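Local coordinates for precorrin-6Y C5,15-methyltransferase (Decarboxylating) (PDB 3E05), which probably methylates a corrin precursor from S-adenosylmethionine in adenosylcobalamin biosynthesis, this chain being the C-terminal domain of the longer protein, at residues D[59-72]-D[89-103]. Numbering follows the deposited sequence.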
ATOM      1  N   SER D  59      17.363  18.077 -14.156  1.00 34.35           N
ATOM      2  CA  SER D  59      17.967  19.014 -15.099  1.00 31.20           C
ATOM      3  C   SER D  59      16.910  19.750 -15.916  1.00 34.93           C
ATOM      4  O   SER D  59      17.106  20.910 -16.287  1.00 37.41           O
ATOM      5  CB  SER D  59      18.988  18.302 -15.990  1.00 30.63           C
ATOM      6  OG  SER D  59      18.373  17.679 -17.099  1.00 31.87           O
ATOM      7  N   ASN D  60      15.784  19.085 -16.178  1.00 33.59           N
ATOM      8  CA  ASN D  60      14.656  19.729 -16.835  1.00 35.11           C
ATOM      9  C   ASN D  60      14.016  20.791 -15.940  1.00 38.54           C
ATOM     10  O   ASN D  60      13.534  21.827 -16.430  1.00 34.89           O
ATOM     11  CB  ASN D  60      13.622  18.696 -17.262  1.00 34.66           C
ATOM     12  CG  ASN D  60      14.074  17.856 -18.439  1.00 42.60           C
ATOM     13  OD1 ASN D  60      15.031  18.194 -19.137  1.00 42.42           O
ATOM     14  ND2 ASN D  60      13.369  16.763 -18.678  1.00 34.62           N
ATOM     15  N   LEU D  61      14.038  20.534 -14.630  1.00 37.68           N
ATOM     16  CA  LEU D  61      13.452  21.426 -13.625  1.00 35.59           C
ATOM     17  C   LEU D  61      14.391  22.556 -13.237  1.00 39.29           C
ATOM     18  O   LEU D  61      13.948  23.585 -12.707  1.00 40.09           O
ATOM     19  CB  LEU D  61      13.086  20.652 -12.353  1.00 39.25           C
ATOM     20  CG  LEU D  61      12.039  19.529 -12.387  1.00 34.19           C
ATOM     21  CD1 LEU D  61      12.000  18.793 -11.046  1.00 33.46           C
ATOM     22  CD2 LEU D  61      10.705  20.075 -12.690  1.00 34.88           C
ATOM     23  N   MET D  62      15.690  22.346 -13.463  1.00 37.76           N
ATOM     24  CA  MET D  62      16.697  23.369 -13.220  1.00 35.72           C
ATOM     25  C   MET D  62      17.551  23.570 -14.475  1.00 40.31           C
ATOM     26  O   MET D  62      18.704  23.137 -14.496  1.00 41.67           O
ATOM     27  CB  MET D  62      17.613  22.983 -12.050  1.00 37.45           C
ATOM     28  CG  MET D  62      16.920  22.725 -10.731  1.00 30.96           C
ATOM     29  SD  MET D  62      18.067  22.428  -9.370  1.00 28.37           S
ATOM     30  CE  MET D  62      18.929  20.963  -9.914  1.00 28.84           C
ATOM     31  N   PRO D  63      17.005  24.240 -15.517  1.00 42.12           N
ATOM     32  CA  PRO D  63      17.745  24.375 -16.786  1.00 45.14           C
ATOM     33  C   PRO D  63      19.077  25.110 -16.637  1.00 43.03           C
ATOM     34  O   PRO D  63      20.040  24.818 -17.362  1.00 45.25           O
ATOM     35  CB  PRO D  63      16.800  25.199 -17.673  1.00 45.67           C
ATOM     36  CG  PRO D  63      15.465  25.121 -17.022  1.00 46.29           C
ATOM     37  CD  PRO D  63      15.700  24.927 -15.569  1.00 43.75           C
ATOM     38  N   ASN D  64      19.128  26.041 -15.693  1.00 41.96           N
ATOM     39  CA  ASN D  64      20.344  26.796 -15.426  1.00 43.12           C
ATOM     40  C   ASN D  64      21.093  26.338 -14.178  1.00 46.80           C
ATOM     41  O   ASN D  64      22.102  26.943 -13.802  1.00 42.94           O
ATOM     42  CB  ASN D  64      20.031  28.295 -15.373  1.00 46.95           C
ATOM     43  CG  ASN D  64      19.435  28.805 -16.667  1.00 51.21           C
ATOM     44  OD1 ASN D  64      20.116  28.880 -17.694  1.00 55.91           O
ATOM     45  ND2 ASN D  64      18.157  29.153 -16.630  1.00 48.02           N
ATOM     46  N   GLY D  65      20.610  25.264 -13.548  1.00 43.28           N
ATOM     47  CA  GLY D  65      21.340  24.618 -12.461  1.00 40.91           C
ATOM     48  C   GLY D  65      22.481  23.747 -12.965  1.00 40.30           C
ATOM     49  O   GLY D  65      22.621  23.543 -14.176  1.00 41.14           O
ATOM     50  N   ARG D  66      23.293  23.231 -12.040  1.00 37.03           N
ATOM     51  CA  ARG D  66      24.356  22.276 -12.376  1.00 41.60           C
ATOM     52  C   ARG D  66      24.206  20.979 -11.591  1.00 38.35           C
ATOM     53  O   ARG D  66      24.180  20.986 -10.362  1.00 37.72           O
ATOM     54  CB  ARG D  66      25.750  22.867 -12.120  1.00 41.23           C
ATOM     55  CG  ARG D  66      26.099  24.066 -13.026  1.00 47.78           C
ATOM     56  CD  ARG D  66      27.508  24.568 -12.769  1.00 46.60           C
ATOM     57  NE  ARG D  66      27.621  25.242 -11.480  1.00 53.21           N
ATOM     58  CZ  ARG D  66      28.770  25.481 -10.853  1.00 62.26           C
ATOM     59  NH1 ARG D  66      29.920  25.089 -11.389  1.00 57.32           N
ATOM     60  NH2 ARG D  66      28.765  26.105  -9.679  1.00 63.47           N
ATOM     61  N   ILE D  67      24.133  19.871 -12.317  1.00 36.34           N
ATOM     62  CA  ILE D  67      23.937  18.549 -11.715  1.00 35.64           C
ATOM     63  C   ILE D  67      25.148  17.657 -11.962  1.00 36.57           C
ATOM     64  O   ILE D  67      25.655  17.577 -13.080  1.00 40.41           O
ATOM     65  CB  ILE D  67      22.622  17.889 -12.228  1.00 33.37           C
ATOM     66  CG1 ILE D  67      21.406  18.719 -11.800  1.00 33.88           C
ATOM     67  CG2 ILE D  67      22.463  16.473 -11.718  1.00 32.89           C
ATOM     68  CD1 ILE D  67      20.820  19.536 -12.881  1.00 40.97           C
ATOM     69  N   PHE D  68      25.615  16.999 -10.904  1.00 34.96           N
ATOM     70  CA  PHE D  68      26.768  16.113 -10.986  1.00 33.21           C
ATOM     71  C   PHE D  68      26.345  14.709 -10.587  1.00 34.68           C
ATOM     72  O   PHE D  68      25.911  14.482  -9.453  1.00 34.43           O
ATOM     73  CB  PHE D  68      27.904  16.647 -10.108  1.00 34.25           C
ATOM     74  CG  PHE D  68      28.361  18.025 -10.512  1.00 36.41           C
ATOM     75  CD1 PHE D  68      29.344  18.182 -11.491  1.00 41.62           C
ATOM     76  CD2 PHE D  68      27.793  19.162  -9.938  1.00 34.22           C
ATOM     77  CE1 PHE D  68      29.756  19.452 -11.896  1.00 39.58           C
ATOM     78  CE2 PHE D  68      28.195  20.432 -10.335  1.00 41.06           C
ATOM     79  CZ  PHE D  68      29.182  20.573 -11.320  1.00 37.10           C
ATOM     80  N   ALA D  69      26.453  13.799 -11.547  1.00 34.31           N
ATOM     81  CA  ALA D  69      25.978  12.428 -11.427  1.00 32.19           C
ATOM     82  C   ALA D  69      27.151  11.473 -11.275  1.00 36.64           C
ATOM     83  O   ALA D  69      27.914  11.243 -12.231  1.00 36.51           O
ATOM     84  CB  ALA D  69      25.141  12.065 -12.654  1.00 31.30           C
ATOM     85  N   LEU D  70      27.292  10.930 -10.066  1.00 35.76           N
ATOM     86  CA  LEU D  70      28.402  10.056  -9.713  1.00 35.09           C
ATOM     87  C   LEU D  70      28.010   8.590  -9.797  1.00 35.98           C
ATOM     88  O   LEU D  70      27.000   8.172  -9.212  1.00 33.72           O
ATOM     89  CB  LEU D  70      28.919  10.372  -8.311  1.00 35.42           C
ATOM     90  CG  LEU D  70      29.964  11.478  -8.205  1.00 42.75           C
ATOM     91  CD1 LEU D  70      29.308  12.838  -8.220  1.00 41.01           C
ATOM     92  CD2 LEU D  70      30.756  11.297  -6.926  1.00 39.02           C
ATOM     93  N   GLU D  71      28.820   7.808 -10.510  1.00 35.20           N
ATOM     94  CA  GLU D  71      28.557   6.383 -10.694  1.00 36.80           C
ATOM     95  C   GLU D  71      29.854   5.588 -10.810  1.00 41.54           C
ATOM     96  O   GLU D  71      30.754   5.968 -11.561  1.00 43.56           O
ATOM     97  CB  GLU D  71      27.655   6.165 -11.913  1.00 36.12           C
ATOM     98  CG  GLU D  71      27.328   4.703 -12.271  1.00 35.77           C
ATOM     99  CD  GLU D  71      26.700   3.935 -11.121  1.00 39.49           C
ATOM    100  OE1 GLU D  71      25.642   4.352 -10.615  1.00 35.97           O
ATOM    101  OE2 GLU D  71      27.282   2.911 -10.711  1.00 42.33           O
ATOM    102  N   ARG D  72      29.938   4.497 -10.046  1.00 45.20           N
ATOM    103  CA  ARG D  72      31.132   3.644 -10.003  1.00 48.71           C
ATOM    104  C   ARG D  72      31.126   2.496 -11.029  1.00 47.57           C
ATOM    105  O   ARG D  72      32.180   2.086 -11.505  1.00 50.32           O
ATOM    106  CB  ARG D  72      31.353   3.098  -8.576  1.00 52.14           C
ATOM    107  CG  ARG D  72      30.329   2.048  -8.128  1.00 51.02           C
ATOM    108  CD  ARG D  72      30.372   1.817  -6.631  1.00 56.76           C
ATOM    109  NE  ARG D  72      29.846   0.510  -6.234  1.00 62.69           N
ATOM    110  CZ  ARG D  72      28.564   0.251  -5.986  1.00 68.68           C
ATOM    111  NH1 ARG D  72      27.646   1.208  -6.087  1.00 70.00           N
ATOM    112  NH2 ARG D  72      28.198  -0.973  -5.629  1.00 68.22           N
ATOM    113  N   ALA D  89      20.470  16.279 -21.626  1.00 44.32           N
ATOM    114  CA  ALA D  89      20.682  16.752 -20.274  1.00 43.24           C
ATOM    115  C   ALA D  89      22.087  17.310 -20.202  1.00 42.08           C
ATOM    116  O   ALA D  89      22.980  16.697 -19.608  1.00 44.60           O
ATOM    117  CB  ALA D  89      20.491  15.619 -19.275  1.00 37.71           C
ATOM    118  N   ARG D  90      22.278  18.481 -20.814  1.00 43.10           N
ATOM    119  CA  ARG D  90      23.616  19.048 -21.003  1.00 44.87           C
ATOM    120  C   ARG D  90      24.193  19.611 -19.726  1.00 43.55           C
ATOM    121  O   ARG D  90      25.419  19.694 -19.585  1.00 43.64           O
ATOM    122  CB  ARG D  90      23.612  20.140 -22.081  1.00 49.93           C
ATOM    123  CG  ARG D  90      22.813  19.801 -23.316  1.00 57.04           C
ATOM    124  CD  ARG D  90      23.612  19.053 -24.371  1.00 66.54           C
ATOM    125  NE  ARG D  90      24.734  19.830 -24.886  1.00 70.75           N
ATOM    126  CZ  ARG D  90      25.575  19.411 -25.824  1.00 72.34           C
ATOM    127  NH1 ARG D  90      25.426  18.217 -26.378  1.00 72.59           N
ATOM    128  NH2 ARG D  90      26.570  20.194 -26.202  1.00 70.51           N
ATOM    129  N   ASN D  91      23.318  19.990 -18.792  1.00 37.98           N
ATOM    130  CA  ASN D  91      23.772  20.547 -17.515  1.00 35.38           C
ATOM    131  C   ASN D  91      24.035  19.484 -16.440  1.00 36.79           C
ATOM    132  O   ASN D  91      24.270  19.801 -15.269  1.00 38.51           O
ATOM    133  CB  ASN D  91      22.844  21.668 -17.020  1.00 41.66           C
ATOM    134  CG  ASN D  91      21.390  21.221 -16.860  1.00 40.66           C
ATOM    135  OD1 ASN D  91      20.887  20.375 -17.603  1.00 39.15           O
ATOM    136  ND2 ASN D  91      20.706  21.820 -15.897  1.00 39.95           N
ATOM    137  N   VAL D  92      24.005  18.227 -16.862  1.00 34.48           N
ATOM    138  CA  VAL D  92      24.469  17.114 -16.040  1.00 37.79           C
ATOM    139  C   VAL D  92      25.891  16.731 -16.451  1.00 39.09           C
ATOM    140  O   VAL D  92      26.158  16.442 -17.621  1.00 40.58           O
ATOM    141  CB  VAL D  92      23.548  15.884 -16.161  1.00 33.26           C
ATOM    142  CG1 VAL D  92      24.053  14.752 -15.285  1.00 35.57           C
ATOM    143  CG2 VAL D  92      22.098  16.250 -15.790  1.00 33.67           C
ATOM    144  N   THR D  93      26.793  16.730 -15.478  1.00 38.41           N
ATOM    145  CA  THR D  93      28.131  16.231 -15.689  1.00 41.08           C
ATOM    146  C   THR D  93      28.262  14.842 -15.073  1.00 39.01           C
ATOM    147  O   THR D  93      28.048  14.667 -13.876  1.00 36.56           O
ATOM    148  CB  THR D  93      29.176  17.202 -15.111  1.00 40.03           C
ATOM    149  OG1 THR D  93      29.088  18.443 -15.820  1.00 43.48           O
ATOM    150  CG2 THR D  93      30.576  16.639 -15.265  1.00 43.51           C
ATOM    151  N   LEU D  94      28.580  13.863 -15.914  1.00 36.92           N
ATOM    152  CA  LEU D  94      28.806  12.501 -15.468  1.00 38.66           C
ATOM    153  C   LEU D  94      30.193  12.400 -14.861  1.00 42.80           C
ATOM    154  O   LEU D  94      31.190  12.716 -15.512  1.00 43.55           O
ATOM    155  CB  LEU D  94      28.647  11.512 -16.622  1.00 39.34           C
ATOM    156  CG  LEU D  94      29.114  10.074 -16.375  1.00 40.16           C
ATOM    157  CD1 LEU D  94      28.374   9.418 -15.190  1.00 42.89           C
ATOM    158  CD2 LEU D  94      28.961   9.244 -17.644  1.00 41.88           C
ATOM    159  N   VAL D  95      30.240  11.966 -13.605  1.00 40.11           N
ATOM    160  CA  VAL D  95      31.488  11.847 -12.855  1.00 40.57           C
ATOM    161  C   VAL D  95      31.700  10.375 -12.504  1.00 44.30           C
ATOM    162  O   VAL D  95      30.849   9.741 -11.883  1.00 40.66           O
ATOM    163  CB  VAL D  95      31.474  12.714 -11.575  1.00 40.85           C
ATOM    164  CG1 VAL D  95      32.812  12.628 -10.847  1.00 39.98           C
ATOM    165  CG2 VAL D  95      31.132  14.169 -11.900  1.00 41.35           C
ATOM    166  N   GLU D  96      32.827   9.822 -12.930  1.00 45.09           N
ATOM    167  CA  GLU D  96      33.125   8.425 -12.635  1.00 48.70           C
ATOM    168  C   GLU D  96      33.879   8.326 -11.300  1.00 48.50           C
ATOM    169  O   GLU D  96      35.055   8.703 -11.201  1.00 48.12           O
ATOM    170  CB  GLU D  96      33.916   7.803 -13.788  1.00 50.76           C
ATOM    171  CG  GLU D  96      34.282   6.348 -13.572  1.00 56.33           C
ATOM    172  CD  GLU D  96      35.112   5.753 -14.707  1.00 59.68           C
ATOM    173  OE1 GLU D  96      35.256   6.396 -15.782  1.00 59.79           O
ATOM    174  OE2 GLU D  96      35.606   4.620 -14.514  1.00 57.67           O
ATOM    175  N   ALA D  97      33.191   7.828 -10.275  1.00 49.11           N
ATOM    176  CA  ALA D  97      33.716   7.839  -8.909  1.00 49.71           C
ATOM    177  C   ALA D  97      33.001   6.852  -7.999  1.00 51.52           C
ATOM    178  O   ALA D  97      31.857   6.471  -8.256  1.00 50.37           O
ATOM    179  CB  ALA D  97      33.623   9.247  -8.319  1.00 50.22           C
ATOM    180  N   PHE D  98      33.696   6.459  -6.934  1.00 50.82           N
ATOM    181  CA  PHE D  98      33.149   5.618  -5.876  1.00 53.78           C
ATOM    182  C   PHE D  98      33.068   6.500  -4.632  1.00 53.41           C
ATOM    183  O   PHE D  98      33.984   6.498  -3.805  1.00 57.45           O
ATOM    184  CB  PHE D  98      34.065   4.393  -5.666  1.00 59.62           C
ATOM    185  CG  PHE D  98      33.568   3.380  -4.644  1.00 67.05           C
ATOM    186  CD1 PHE D  98      32.243   3.350  -4.214  1.00 69.97           C
ATOM    187  CD2 PHE D  98      34.447   2.422  -4.140  1.00 76.69           C
ATOM    188  CE1 PHE D  98      31.809   2.400  -3.282  1.00 71.89           C
ATOM    189  CE2 PHE D  98      34.026   1.468  -3.211  1.00 74.19           C
ATOM    190  CZ  PHE D  98      32.705   1.458  -2.784  1.00 70.86           C
ATOM    191  N   ALA D  99      31.970   7.260  -4.520  1.00 47.99           N
ATOM    192  CA  ALA D  99      31.765   8.228  -3.430  1.00 46.05           C
ATOM    193  C   ALA D  99      31.967   7.603  -2.045  1.00 42.55           C
ATOM    194  O   ALA D  99      31.566   6.453  -1.834  1.00 43.99           O
ATOM    195  CB  ALA D  99      30.384   8.854  -3.537  1.00 43.18           C
ATOM    196  N   PRO D 100      32.563   8.351  -1.082  1.00 42.90           N
ATOM    197  CA  PRO D 100      32.908   9.783  -1.007  1.00 43.36           C
ATOM    198  C   PRO D 100      34.109  10.287  -1.831  1.00 45.93           C
ATOM    199  O   PRO D 100      34.364  11.499  -1.842  1.00 43.60           O
ATOM    200  CB  PRO D 100      33.153  10.007   0.491  1.00 44.13           C
ATOM    201  CG  PRO D 100      33.627   8.694   0.989  1.00 46.07           C
ATOM    202  CD  PRO D 100      32.933   7.644   0.162  1.00 42.81           C
ATOM    203  N   GLU D 101      34.833   9.383  -2.493  1.00 47.18           N
ATOM    204  CA  GLU D 101      35.876   9.781  -3.448  1.00 52.69           C
ATOM    205  C   GLU D 101      35.234  10.502  -4.628  1.00 53.93           C
ATOM    206  O   GLU D 101      34.145  10.131  -5.071  1.00 54.99           O
ATOM    207  CB  GLU D 101      36.654   8.571  -3.973  1.00 53.13           C
ATOM    208  CG  GLU D 101      37.468   7.807  -2.932  1.00 58.49           C
ATOM    209  CD  GLU D 101      38.317   6.706  -3.554  1.00 61.31           C
ATOM    210  OE1 GLU D 101      39.502   6.593  -3.175  1.00 74.20           O
ATOM    211  OE2 GLU D 101      37.808   5.959  -4.423  1.00 66.37           O
ATOM    212  N   GLY D 102      35.902  11.539  -5.121  1.00 50.38           N
ATOM    213  CA  GLY D 102      35.393  12.300  -6.249  1.00 49.11           C
ATOM    214  C   GLY D 102      34.430  13.419  -5.899  1.00 45.58           C
ATOM    215  O   GLY D 102      33.946  14.116  -6.786  1.00 47.78           O
ATOM    216  N   LEU D 103      34.137  13.593  -4.614  1.00 45.00           N
ATOM    217  CA  LEU D 103      33.291  14.707  -4.183  1.00 45.94           C
ATOM    218  C   LEU D 103      34.089  15.997  -4.042  1.00 47.83           C
ATOM    219  O   LEU D 103      33.525  17.087  -4.099  1.00 46.21           O
ATOM    220  CB  LEU D 103      32.579  14.396  -2.858  1.00 42.51           C
ATOM    221  CG  LEU D 103      31.614  13.210  -2.764  1.00 43.65           C
ATOM    222  CD1 LEU D 103      31.074  13.108  -1.344  1.00 43.16           C
ATOM    223  CD2 LEU D 103      30.471  13.318  -3.752  1.00 41.80           C
TER
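Asn91 turns its amide nitrogen into the type I turn Met62–Gly65: ND2 donates to Gly65 O at 3.1 Å, the acceptor lying in the amide plane while ND2 stands above the carbonyl plane, and ND2 is 2.8 Å from Met62 O. Chi1 of 57°, which sets CG between the backbone N and carbonyl carbon, carries the amide to the turn, and OD1 comes 3.2 Å from Ser59 CB. Beyond it, strands 66-71 and 92-96 pair in parallel, Ile67 N giving to Asn91 O and Thr93 N to Ile67 O; a weak bond runs from Ala97 N to Glu71 O. On one face Val92 sets CG2 against Ser59 CB and CG1 against Ala69 CB. On the other, Phe68 lies alongside Thr93, and Leu70 runs beside Val95 and sends CD2 to Ala97 CB and, 3.8 Å away, to Leu103 CD2. Arg72 lies side by side with Phe98, CD 3.4 Å from Phe98 CD1, guanidinium and ring planes 26° apart. With helix 74-86 as the connection, this is a beta-alpha-beta unit whose strand 92-96 is the outermost in this chain's Rossmann-like sheet. Asn91 thus ties the start of strand 92-96 to the turn before strand 66-71 through a bond that probably favours this amide orientation.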